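Side-chain contacts in acetyl-xylan esterase (Streptomyces lividans, PDB 2CC0), which probably removes acetyl groups from xylan as a metal-dependent family 4 carbohydrate esterase that takes part in plant cell wall degradation: residues S79-T84 / A115-T120; Y41-P46 / Q85-G90; P67-L72 / K97-P102. One frame throughout, in Å; residues are numbered along the deposited sequence.

In the fold
Along the chain the six segments run 41-46, 67-72, 79-84, 85-90, 97-102 and 115-120, and the three contacts interleave. Helix 74-90 supplies one side of both contact 1 and contact 2, whose centres are about 14 Å apart and which touch through Leu119 and Gln85. Contact 3 lies about 10 Å from contact 1, centre to centre, and is tied to it by the pairing of strand 98-99 with strand 120-121. Contacts 2 and 3 are about 17 Å apart between centres and do not touch. All belong to the polysaccharide deacetylase region: contacts 1 and 2 pack helix 74-90 against its surroundings, and contact 3 reaches the edge of the zinc site.

Contact 1. Residues S79-T84 / A115-T120; sequences SEISRT and AKYGLT
Tyr117 OH, 3.4 Å from Ser82 CB, is hydrogen-bonded to Asp78 OD1, one turn back from Ser82 on the same helix. The other oxygen of that carboxylate, OD2, takes a salt bridge from Lys116 NZ, so two neighbouring residues grip Asp78 together. Ser82 meets the phenol with carbon rather than oxygen: with OG held between the backbone N and the carbonyl carbon (chi1 59°), its hydroxyl, in the conformer described, bonds back to Asp78 O. The Tyr117 ring is flanked on both faces, each time off-centre toward the rim, Ser82 CA lying 4.2 Å above one face and Lys116 CG over the opposite one. Ile81 CG2 comes obliquely to the ring, 3.9 Å from Tyr117 CD2. The same methyl presses on Leu119 CD1 at 3.4 Å, a squeezed methyl-to-methyl contact. A phenylalanine in place of Tyr117 would probably leave Asp78 OD1 without its phenol mate. Gly118, at positive phi, is the C-prime residue of a Schellman motif that ends helix 108-116, with Leu119 N bonded to Glu114 O; past Gly118 the chain brings Leu119 round, so that it and Tyr117 both reach Ile81. Beyond the two segments, Ile81 also rests on Leu110 and Val113 of helix 108-116, while Ile81 and Leu119 both touch Phe99 of strand 98-99, filling the space between helix 74-90, helix 108-116 and that strand.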
ATOM      1  N   SER A  79      -1.144  19.631  14.259  1.00 11.54           N
ATOM      2  CA  SER A  79      -2.084  20.699  13.963  1.00 11.95           C
ATOM      3  C   SER A  79      -2.681  20.599  12.554  1.00 11.05           C
ATOM      4  O   SER A  79      -3.890  20.722  12.372  1.00 11.28           O
ATOM      5  CB  SER A  79      -1.385  22.060  14.146  1.00 12.63           C
ATOM      6  OG  SER A  79      -2.269  23.124  13.848  1.00 15.15           O
ATOM      7  N   GLU A  80      -1.834  20.363  11.561  1.00 10.74           N
ATOM      8  CA  GLU A  80      -2.294  20.274  10.183  1.00 10.18           C
ATOM      9  C   GLU A  80      -3.288  19.124  10.003  1.00  9.72           C
ATOM     10  O   GLU A  80      -4.331  19.264   9.352  1.00  9.83           O
ATOM     11  CB  GLU A  80      -1.077  20.071   9.268  1.00 10.68           C
ATOM     12  CG  GLU A  80      -0.271  21.347   9.004  1.00 10.32           C
ATOM     13  CD  GLU A  80      -0.776  22.174   7.824  1.00 11.26           C
ATOM     14  OE1 GLU A  80      -1.475  21.636   6.948  1.00 11.00           O
ATOM     15  OE2 GLU A  80      -0.451  23.386   7.776  1.00 14.05           O
ATOM     16  N   ILE A  81      -2.958  17.971  10.567  1.00  9.32           N
ATOM     17  CA  ILE A  81      -3.825  16.797  10.422  1.00  9.52           C
ATOM     18  C   ILE A  81      -5.136  16.926  11.234  1.00  9.52           C
ATOM     19  O   ILE A  81      -6.251  16.700  10.712  1.00  8.99           O
ATOM     20  CB  ILE A  81      -3.040  15.513  10.751  1.00  9.61           C
ATOM     21  CG1 ILE A  81      -2.160  15.163   9.533  1.00 11.77           C
ATOM     22  CG2 ILE A  81      -3.989  14.363  11.044  1.00 11.05           C
ATOM     23  CD1 ILE A  81      -1.152  14.037   9.777  1.00 12.52           C
ATOM     24  N   SER A  82      -5.002  17.320  12.502  1.00 10.13           N
ATOM     25  CA  SER A  82      -6.176  17.419  13.361  0.50 10.46           C
ATOM     26  C   SER A  82      -7.164  18.495  12.886  1.00 10.69           C
ATOM     27  O   SER A  82      -8.372  18.268  12.893  1.00 10.33           O
ATOM     28  CB  SER A  82      -5.771  17.641  14.812  0.50 11.12           C
ATOM     29  OG  SER A  82      -5.017  18.820  14.945  0.50 10.01           O
ATOM     30  N   ARG A  83      -6.666  19.647  12.455  1.00 10.37           N
ATOM     31  CA  ARG A  83      -7.554  20.709  11.971  0.50 10.69           C
ATOM     32  C   ARG A  83      -8.317  20.252  10.734  1.00  9.79           C
ATOM     33  O   ARG A  83      -9.461  20.636  10.516  1.00 10.92           O
ATOM     34  CB  ARG A  83      -6.774  21.991  11.690  0.50 11.24           C
ATOM     35  CG  ARG A  83      -6.366  22.728  12.969  0.50 13.62           C
ATOM     36  CD  ARG A  83      -4.957  23.279  12.847  0.50 16.23           C
ATOM     37  NE  ARG A  83      -4.897  24.422  11.965  0.50 17.75           N
ATOM     38  CZ  ARG A  83      -3.900  24.710  11.135  0.50 18.64           C
ATOM     39  NH1 ARG A  83      -2.831  23.932  11.039  0.50 17.42           N
ATOM     40  NH2 ARG A  83      -3.984  25.805  10.394  0.50 18.86           N
ATOM     41  N   THR A  84      -7.656  19.431   9.908  1.00  8.90           N
ATOM     42  CA  THR A  84      -8.328  18.908   8.728  1.00  8.42           C
ATOM     43  C   THR A  84      -9.416  17.858   9.082  1.00  8.76           C
ATOM     44  O   THR A  84     -10.490  17.848   8.449  1.00  8.94           O
ATOM     45  CB  THR A  84      -7.280  18.384   7.716  1.00  7.54           C
ATOM     46  OG1 THR A  84      -6.394  19.465   7.383  1.00  8.36           O
ATOM     47  CG2 THR A  84      -7.969  17.889   6.448  1.00  7.01           C
ATOM     48  N   ALA A 115      -1.092   7.798  12.926  1.00  9.30           N
ATOM     49  CA  ALA A 115      -1.589   6.725  13.810  1.00 10.79           C
ATOM     50  C   ALA A 115      -2.409   7.308  14.963  1.00 11.16           C
ATOM     51  O   ALA A 115      -3.461   6.761  15.316  1.00 13.13           O
ATOM     52  CB  ALA A 115      -0.427   5.898  14.354  1.00 10.61           C
ATOM     53  N   LYS A 116      -1.941   8.431  15.528  1.00 11.58           N
ATOM     54  CA  LYS A 116      -2.661   9.101  16.611  1.00 11.83           C
ATOM     55  C   LYS A 116      -4.126   9.364  16.221  1.00 11.83           C
ATOM     56  O   LYS A 116      -5.036   9.205  17.039  1.00 13.49           O
ATOM     57  CB  LYS A 116      -1.971  10.429  16.952  1.00 11.78           C
ATOM     58  CG  LYS A 116      -2.684  11.235  18.044  1.00 12.64           C
ATOM     59  CD  LYS A 116      -1.936  12.504  18.432  1.00 14.06           C
ATOM     60  CE  LYS A 116      -2.834  13.389  19.295  1.00 15.93           C
ATOM     61  NZ  LYS A 116      -2.098  14.648  19.611  1.00 18.55           N
ATOM     62  N   TYR A 117      -4.341   9.777  14.965  1.00 10.68           N
ATOM     63  CA  TYR A 117      -5.668  10.174  14.462  1.00 11.18           C
ATOM     64  C   TYR A 117      -6.408   9.051  13.738  1.00 11.06           C
ATOM     65  O   TYR A 117      -7.467   9.284  13.131  1.00 11.69           O
ATOM     66  CB  TYR A 117      -5.561  11.457  13.605  1.00 11.02           C
ATOM     67  CG  TYR A 117      -5.245  12.636  14.511  1.00 11.10           C
ATOM     68  CD1 TYR A 117      -6.253  13.247  15.258  1.00 12.15           C
ATOM     69  CD2 TYR A 117      -3.928  13.068  14.700  1.00 10.96           C
ATOM     70  CE1 TYR A 117      -5.964  14.294  16.143  1.00 12.69           C
ATOM     71  CE2 TYR A 117      -3.625  14.132  15.573  1.00 12.42           C
ATOM     72  CZ  TYR A 117      -4.651  14.719  16.316  1.00 12.62           C
ATOM     73  OH  TYR A 117      -4.384  15.745  17.209  1.00 14.37           O
ATOM     74  N   GLY A 118      -5.850   7.834  13.812  1.00 11.00           N
ATOM     75  CA  GLY A 118      -6.459   6.676  13.172  1.00 11.50           C
ATOM     76  C   GLY A 118      -6.512   6.750  11.660  1.00 10.75           C
ATOM     77  O   GLY A 118      -7.459   6.229  11.039  1.00 11.51           O
ATOM     78  N   LEU A 119      -5.496   7.383  11.069  1.00  9.13           N
ATOM     79  CA  LEU A 119      -5.422   7.567   9.616  1.00  8.69           C
ATOM     80  C   LEU A 119      -4.460   6.572   8.954  1.00  8.64           C
ATOM     81  O   LEU A 119      -3.337   6.394   9.401  1.00  9.46           O
ATOM     82  CB  LEU A 119      -4.945   8.999   9.309  1.00  8.63           C
ATOM     83  CG  LEU A 119      -5.949  10.087   9.690  1.00  8.44           C
ATOM     84  CD1 LEU A 119      -5.241  11.445   9.758  1.00 10.57           C
ATOM     85  CD2 LEU A 119      -7.144  10.186   8.711  1.00  9.46           C
ATOM     86  N   THR A 120      -4.915   5.964   7.869  1.00  7.58           N
ATOM     87  CA  THR A 120      -4.058   5.139   7.016  1.00  7.42           C
ATOM     88  C   THR A 120      -3.425   6.021   5.951  1.00  7.61           C
ATOM     89  O   THR A 120      -4.137   6.752   5.272  1.00  8.41           O
ATOM     90  CB  THR A 120      -4.923   4.055   6.374  1.00  7.72           C
ATOM     91  OG1 THR A 120      -5.442   3.251   7.445  1.00 10.02           O
ATOM     92  CG2 THR A 120      -4.110   3.156   5.419  1.00  8.50           C
TER

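Contact 2. Residues Y41-P46 / Q85-G90; sequences YAAQNP and QQAIAG
Ala87, two residues on from Gln85, is the first residue of 85-90 to meet 41-46. Its methyl points at the other helix and lies against two successive alanines: Ala87 CB is 4.1 Å from Ala42 CB and 4.2 Å from Ala43 CB. It comes equally near the backbone, with Ala87 CB 4.1 Å from Ala43 N. With such small side chains the backbones come close, Ala43 CA and Ala87 CA being 5.2 Å apart. Ile88 follows. Its CB is directed away from helix 39-44, yet CG1, turned beside the backbone N and anti to the carbonyl carbon (chi1 -64°), still reaches Ala42, with Ile88 CG1 3.9 Å from Ala42 CB. The Ala42 methyl therefore touches both Ala87 and Ile88. On the partner side the end of helix 39-44 is secured from within: Asn45 ND2 donates to Tyr41 O at 3.0 Å, in the carbonyl plane and on a lone pair. The side chains that meet are all aliphatic. Their hold is van der Waals packing, and the separation of the helices probably depends on the small size of the alanines rather than on any directional bond.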
ATOM      1  N   TYR A  41      -9.780  24.323   2.574  1.00  9.86           N
ATOM      2  CA  TYR A  41     -10.848  24.369   1.562  1.00 10.58           C
ATOM      3  C   TYR A  41     -12.136  23.704   2.036  1.00 11.22           C
ATOM      4  O   TYR A  41     -13.233  24.143   1.656  1.00 11.24           O
ATOM      5  CB  TYR A  41     -10.387  23.768   0.230  1.00 10.80           C
ATOM      6  CG  TYR A  41      -9.168  24.472  -0.355  1.00  9.24           C
ATOM      7  CD1 TYR A  41      -9.026  25.851  -0.243  1.00  9.77           C
ATOM      8  CD2 TYR A  41      -8.168  23.746  -1.038  1.00 11.43           C
ATOM      9  CE1 TYR A  41      -7.889  26.511  -0.772  1.00 11.09           C
ATOM     10  CE2 TYR A  41      -7.048  24.386  -1.561  1.00 11.86           C
ATOM     11  CZ  TYR A  41      -6.924  25.773  -1.429  1.00 11.63           C
ATOM     12  OH  TYR A  41      -5.833  26.441  -1.959  1.00 13.85           O
ATOM     13  N   ALA A  42     -12.016  22.657   2.858  1.00 10.98           N
ATOM     14  CA  ALA A  42     -13.210  22.068   3.495  1.00 11.56           C
ATOM     15  C   ALA A  42     -13.876  23.118   4.398  1.00 12.23           C
ATOM     16  O   ALA A  42     -15.110  23.252   4.401  1.00 14.02           O
ATOM     17  CB  ALA A  42     -12.835  20.859   4.294  1.00 11.93           C
ATOM     18  N   ALA A  43     -13.063  23.854   5.155  1.00 12.24           N
ATOM     19  CA  ALA A  43     -13.568  24.910   6.054  1.00 13.88           C
ATOM     20  C   ALA A  43     -14.263  26.021   5.269  1.00 14.46           C
ATOM     21  O   ALA A  43     -15.306  26.553   5.701  1.00 14.93           O
ATOM     22  CB  ALA A  43     -12.405  25.477   6.891  1.00 14.12           C
ATOM     23  N   GLN A  44     -13.695  26.378   4.121  1.00 14.44           N
ATOM     24  CA  GLN A  44     -14.192  27.487   3.299  1.00 15.38           C
ATOM     25  C   GLN A  44     -15.415  27.106   2.477  1.00 15.11           C
ATOM     26  O   GLN A  44     -16.193  27.986   2.073  1.00 16.68           O
ATOM     27  CB  GLN A  44     -13.082  28.006   2.378  1.00 15.46           C
ATOM     28  CG  GLN A  44     -11.966  28.778   3.126  1.00 18.08           C
ATOM     29  CD  GLN A  44     -10.659  28.891   2.333  1.00 18.82           C
ATOM     30  OE1 GLN A  44     -10.631  28.762   1.105  1.00 22.73           O
ATOM     31  NE2 GLN A  44      -9.570  29.146   3.047  1.00 22.80           N
ATOM     32  N   ASN A  45     -15.601  25.802   2.232  1.00 14.45           N
ATOM     33  CA  ASN A  45     -16.659  25.341   1.320  1.00 14.13           C
ATOM     34  C   ASN A  45     -17.424  24.138   1.890  1.00 13.12           C
ATOM     35  O   ASN A  45     -17.428  23.057   1.271  1.00 12.30           O
ATOM     36  CB  ASN A  45     -16.064  24.918  -0.029  1.00 14.78           C
ATOM     37  CG  ASN A  45     -15.278  26.025  -0.717  1.00 17.09           C
ATOM     38  OD1 ASN A  45     -15.855  26.852  -1.428  1.00 20.56           O
ATOM     39  ND2 ASN A  45     -13.954  26.032  -0.532  1.00 18.49           N
ATOM     40  N   PRO A  46     -18.058  24.294   3.075  1.00 13.28           N
ATOM     41  CA  PRO A  46     -18.691  23.103   3.679  1.00 13.71           C
ATOM     42  C   PRO A  46     -19.761  22.470   2.773  1.00 13.20           C
ATOM     43  O   PRO A  46     -19.878  21.233   2.728  1.00 13.01           O
ATOM     44  CB  PRO A  46     -19.300  23.624   4.991  1.00 14.52           C
ATOM     45  CG  PRO A  46     -19.425  25.133   4.766  1.00 14.15           C
ATOM     46  CD  PRO A  46     -18.208  25.487   3.936  1.00 13.80           C
ATOM     47  N   GLN A  85      -9.140  16.985  10.069  1.00  8.85           N
ATOM     48  CA  GLN A  85     -10.157  16.044  10.573  1.00  9.29           C
ATOM     49  C   GLN A  85     -11.386  16.846  11.010  1.00  9.40           C
ATOM     50  O   GLN A  85     -12.508  16.550  10.616  1.00  9.88           O
ATOM     51  CB  GLN A  85      -9.633  15.228  11.768  1.00  9.00           C
ATOM     52  CG  GLN A  85      -8.512  14.219  11.435  1.00 10.05           C
ATOM     53  CD  GLN A  85      -8.978  13.138  10.452  1.00 10.51           C
ATOM     54  OE1 GLN A  85      -8.891  13.316   9.231  1.00  9.49           O
ATOM     55  NE2 GLN A  85      -9.536  12.042  10.984  1.00 10.73           N
ATOM     56  N   GLN A  86     -11.127  17.901  11.780  1.00  9.85           N
ATOM     57  CA  GLN A  86     -12.189  18.753  12.321  1.00 11.25           C
ATOM     58  C   GLN A  86     -12.957  19.466  11.201  1.00 11.20           C
ATOM     59  O   GLN A  86     -14.188  19.536  11.234  1.00 12.23           O
ATOM     60  CB  GLN A  86     -11.576  19.769  13.292  1.00 12.41           C
ATOM     61  CG  GLN A  86     -11.037  19.146  14.593  1.00 16.61           C
ATOM     62  CD  GLN A  86      -9.918  19.972  15.240  1.00 24.55           C
ATOM     63  OE1 GLN A  86      -9.694  21.131  14.879  1.00 25.10           O
ATOM     64  NE2 GLN A  86      -9.190  19.359  16.186  1.00 25.38           N
ATOM     65  N   ALA A  87     -12.241  20.005  10.214  1.00 10.54           N
ATOM     66  CA  ALA A  87     -12.917  20.768   9.151  1.00  9.90           C
ATOM     67  C   ALA A  87     -13.797  19.860   8.292  1.00 10.04           C
ATOM     68  O   ALA A  87     -14.919  20.225   7.913  1.00 10.97           O
ATOM     69  CB  ALA A  87     -11.914  21.526   8.284  1.00 10.29           C
ATOM     70  N   ILE A  88     -13.282  18.672   7.956  1.00  9.38           N
ATOM     71  CA  ILE A  88     -14.065  17.759   7.126  1.00  9.11           C
ATOM     72  C   ILE A  88     -15.293  17.226   7.884  1.00  9.27           C
ATOM     73  O   ILE A  88     -16.426  17.224   7.351  1.00 10.43           O
ATOM     74  CB  ILE A  88     -13.172  16.626   6.546  1.00  8.27           C
ATOM     75  CG1 ILE A  88     -12.124  17.249   5.605  1.00  7.91           C
ATOM     76  CG2 ILE A  88     -14.030  15.544   5.881  1.00  9.38           C
ATOM     77  CD1 ILE A  88     -10.965  16.300   5.208  1.00  9.74           C
ATOM     78  N   ALA A  89     -15.082  16.801   9.122  1.00 10.36           N
ATOM     79  CA  ALA A  89     -16.198  16.328   9.938  1.00 10.42           C
ATOM     80  C   ALA A  89     -17.245  17.419  10.145  1.00 11.44           C
ATOM     81  O   ALA A  89     -18.464  17.167  10.032  1.00 13.04           O
ATOM     82  CB  ALA A  89     -15.673  15.810  11.269  1.00 10.93           C
ATOM     83  N   GLY A  90     -16.771  18.619  10.460  1.00 11.15           N
ATOM     84  CA  GLY A  90     -17.655  19.778  10.688  1.00 12.72           C
ATOM     85  C   GLY A  90     -18.513  20.106   9.484  1.00 13.02           C
ATOM     86  O   GLY A  90     -19.656  20.547   9.619  1.00 14.63           O
TER

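Contact 3. Residues P67-L72 / K97-P102; sequences PHMTQL and KLFRPP
Pro102, Met69 and Pro67 carry this contact between the loop just after the H(S/T)xxH motif and the RxPY motif, as in the family 4 NodB-type deacetylase fold: Pro67 directly follows zinc ligand His66, the second histidine of the first motif, and Pro102 belongs to the second, which runs from Arg100 to Tyr103. Pro102 has the largest area buried. Its ring abuts the Pro67 backbone, with Pro102 CB 3.2 Å from Pro67 O, a close approach of carbon to carbonyl oxygen. Met69 crosses the same proline ring at an angle and places Met69 CG 3.8 Å from Pro102 CD. In the conformer described the methionine chain bends at both chi2 and chi3 (-77° each), which swings its methyl round to Phe99 of strand 98-99. There Met69 CE lies 4.3 Å from Phe99 CZ. Met77 and Glu80 of helix 74-90 and Leu110 of helix 108-116 also touch Met69. The Pro102 side chain is also about 5 Å from the zinc ion, which Asp13, His62 and His66 bind, and it lies near the bound acetate. The contact thus joins the loop after His66 to a proline that borders the metal site. A water completes the join, accepting from Met69 N at 3.1 Å. The same water donates to Pro102 O across 2.6 Å, linking the two backbones.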
ATOM      1  N   PRO A  67       1.473  21.829   3.296  1.00  9.75           N
ATOM      2  CA  PRO A  67       2.910  22.093   3.470  1.00 10.51           C
ATOM      3  C   PRO A  67       3.717  20.865   3.086  1.00 10.92           C
ATOM      4  O   PRO A  67       3.142  19.775   2.959  1.00 10.80           O
ATOM      5  CB  PRO A  67       3.042  22.306   4.987  1.00 11.26           C
ATOM      6  CG  PRO A  67       1.979  21.450   5.564  1.00 10.48           C
ATOM      7  CD  PRO A  67       0.812  21.524   4.591  1.00 10.01           C
ATOM      8  N   HIS A  68       5.029  21.028   2.944  1.00 11.11           N
ATOM      9  CA  HIS A  68       5.920  19.875   2.903  1.00 12.35           C
ATOM     10  C   HIS A  68       6.007  19.382   4.347  1.00 12.66           C
ATOM     11  O   HIS A  68       6.742  19.925   5.154  1.00 13.21           O
ATOM     12  CB  HIS A  68       7.289  20.318   2.384  1.00 13.61           C
ATOM     13  CG  HIS A  68       7.308  20.605   0.919  1.00 14.51           C
ATOM     14  ND1 HIS A  68       7.545  19.631  -0.029  1.00 16.59           N
ATOM     15  CD2 HIS A  68       7.114  21.759   0.235  1.00 16.48           C
ATOM     16  CE1 HIS A  68       7.485  20.170  -1.235  1.00 16.65           C
ATOM     17  NE2 HIS A  68       7.231  21.460  -1.101  1.00 16.90           N
ATOM     18  N   MET A  69       5.243  18.348   4.688  1.00 11.99           N
ATOM     19  CA  MET A  69       5.033  17.936   6.102  0.50 11.84           C
ATOM     20  C   MET A  69       6.315  17.491   6.807  1.00 12.56           C
ATOM     21  O   MET A  69       6.455  17.668   8.011  1.00 13.05           O
ATOM     22  CB  MET A  69       3.969  16.819   6.215  0.50 10.76           C
ATOM     23  CG  MET A  69       2.508  17.229   5.861  0.50  9.65           C
ATOM     24  SD  MET A  69       1.581  18.178   7.112  0.50  9.66           S
ATOM     25  CE  MET A  69       1.119  16.926   8.326  0.50  8.88           C
ATOM     26  N   THR A  70       7.228  16.893   6.057  1.00 13.21           N
ATOM     27  CA  THR A  70       8.452  16.377   6.664  1.00 15.20           C
ATOM     28  C   THR A  70       9.396  17.521   7.040  1.00 15.60           C
ATOM     29  O   THR A  70      10.377  17.293   7.746  1.00 16.90           O
ATOM     30  CB  THR A  70       9.159  15.326   5.774  1.00 15.98           C
ATOM     31  OG1 THR A  70       9.712  15.964   4.619  1.00 17.56           O
ATOM     32  CG2 THR A  70       8.182  14.210   5.352  1.00 16.76           C
ATOM     33  N   GLN A  71       9.086  18.739   6.585  1.00 14.96           N
ATOM     34  CA  GLN A  71       9.845  19.928   7.018  1.00 16.08           C
ATOM     35  C   GLN A  71       9.308  20.549   8.322  1.00 16.20           C
ATOM     36  O   GLN A  71       9.907  21.514   8.858  1.00 17.38           O
ATOM     37  CB  GLN A  71       9.872  20.955   5.888  1.00 16.54           C
ATOM     38  CG  GLN A  71      10.624  20.461   4.663  1.00 19.86           C
ATOM     39  CD  GLN A  71      10.561  21.425   3.493  1.00 25.01           C
ATOM     40  OE1 GLN A  71      10.266  22.611   3.660  1.00 28.49           O
ATOM     41  NE2 GLN A  71      10.822  20.914   2.293  1.00 27.24           N
ATOM     42  N   LEU A  72       8.196  20.006   8.829  1.00 15.76           N
ATOM     43  CA  LEU A  72       7.562  20.492  10.050  1.00 16.13           C
ATOM     44  C   LEU A  72       7.965  19.696  11.273  1.00 16.17           C
ATOM     45  O   LEU A  72       8.351  18.517  11.175  1.00 17.13           O
ATOM     46  CB  LEU A  72       6.018  20.459   9.940  1.00 16.03           C
ATOM     47  CG  LEU A  72       5.382  21.180   8.745  1.00 16.56           C
ATOM     48  CD1 LEU A  72       3.881  20.985   8.733  1.00 16.94           C
ATOM     49  CD2 LEU A  72       5.733  22.651   8.707  1.00 19.93           C
ATOM     50  N   LYS A  97     -10.686   8.351   7.459  1.00  9.03           N
ATOM     51  CA  LYS A  97      -9.807   7.260   7.872  0.50  9.41           C
ATOM     52  C   LYS A  97      -8.557   7.168   7.024  1.00  9.24           C
ATOM     53  O   LYS A  97      -7.668   6.366   7.334  1.00  9.90           O
ATOM     54  CB  LYS A  97     -10.539   5.897   7.843  0.50 10.13           C
ATOM     55  CG  LYS A  97     -11.710   5.747   8.839  0.50 11.75           C
ATOM     56  CD  LYS A  97     -11.325   5.976  10.279  0.50 13.84           C
ATOM     57  CE  LYS A  97     -10.294   4.987  10.778  0.50 14.26           C
ATOM     58  NZ  LYS A  97      -9.828   5.258  12.166  0.50 13.15           N
ATOM     59  N   LEU A  98      -8.479   8.004   5.978  1.00  7.69           N
ATOM     60  CA  LEU A  98      -7.346   8.002   5.031  1.00  6.61           C
ATOM     61  C   LEU A  98      -6.663   9.362   4.970  1.00  7.04           C
ATOM     62  O   LEU A  98      -7.323  10.402   5.033  1.00  8.24           O
ATOM     63  CB  LEU A  98      -7.827   7.661   3.618  1.00  7.11           C
ATOM     64  CG  LEU A  98      -8.669   6.384   3.473  1.00  7.26           C
ATOM     65  CD1 LEU A  98      -9.146   6.272   2.048  1.00 10.38           C
ATOM     66  CD2 LEU A  98      -7.885   5.134   3.933  1.00  8.37           C
ATOM     67  N   PHE A  99      -5.338   9.347   4.826  1.00  6.80           N
ATOM     68  CA  PHE A  99      -4.561  10.575   4.739  1.00  7.32           C
ATOM     69  C   PHE A  99      -3.554  10.440   3.621  1.00  7.69           C
ATOM     70  O   PHE A  99      -2.842   9.434   3.545  1.00  8.85           O
ATOM     71  CB  PHE A  99      -3.820  10.806   6.071  1.00  8.06           C
ATOM     72  CG  PHE A  99      -2.800  11.934   6.010  1.00  7.58           C
ATOM     73  CD1 PHE A  99      -3.217  13.267   6.013  1.00  8.87           C
ATOM     74  CD2 PHE A  99      -1.424  11.645   5.914  1.00  9.19           C
ATOM     75  CE1 PHE A  99      -2.261  14.297   5.930  1.00 10.16           C
ATOM     76  CE2 PHE A  99      -0.464  12.658   5.823  1.00  8.78           C
ATOM     77  CZ  PHE A  99      -0.889  14.006   5.839  1.00  9.43           C
ATOM     78  N   ARG A 100      -3.478  11.450   2.752  1.00  6.41           N
ATOM     79  CA  ARG A 100      -2.425  11.447   1.726  1.00  6.33           C
ATOM     80  C   ARG A 100      -1.468  12.590   2.028  1.00  7.50           C
ATOM     81  O   ARG A 100      -1.896  13.758   2.087  1.00  7.35           O
ATOM     82  CB  ARG A 100      -3.008  11.597   0.311  1.00  7.20           C
ATOM     83  CG  ARG A 100      -1.924  11.695  -0.766  1.00  8.38           C
ATOM     84  CD  ARG A 100      -2.593  11.636  -2.111  1.00  8.68           C
ATOM     85  NE  ARG A 100      -2.902  10.256  -2.508  1.00  9.47           N
ATOM     86  CZ  ARG A 100      -3.803   9.955  -3.447  1.00  9.32           C
ATOM     87  NH1 ARG A 100      -4.508  10.936  -4.018  1.00  9.50           N
ATOM     88  NH2 ARG A 100      -4.006   8.693  -3.788  1.00 11.10           N
ATOM     89  N   PRO A 101      -0.178  12.277   2.245  1.00  8.58           N
ATOM     90  CA  PRO A 101       0.751  13.364   2.539  1.00  9.08           C
ATOM     91  C   PRO A 101       0.889  14.262   1.300  1.00  9.60           C
ATOM     92  O   PRO A 101       0.995  13.761   0.171  1.00 10.06           O
ATOM     93  CB  PRO A 101       2.090  12.638   2.760  1.00 10.20           C
ATOM     94  CG  PRO A 101       1.740  11.210   3.044  1.00 11.04           C
ATOM     95  CD  PRO A 101       0.496  10.962   2.205  1.00 10.20           C
ATOM     96  N   PRO A 102       0.892  15.588   1.501  1.00 10.27           N
ATOM     97  CA  PRO A 102       1.252  16.455   0.379  1.00 10.43           C
ATOM     98  C   PRO A 102       2.589  16.003  -0.243  1.00 10.21           C
ATOM     99  O   PRO A 102       3.549  15.688   0.480  1.00  9.48           O
ATOM    100  CB  PRO A 102       1.399  17.828   1.053  1.00 11.27           C
ATOM    101  CG  PRO A 102       0.431  17.790   2.230  1.00 10.97           C
ATOM    102  CD  PRO A 102       0.517  16.346   2.715  1.00 10.79           C
TER
HETATM  103  O   HOH W   1       4.223  15.889   3.010  1.00 11.75           O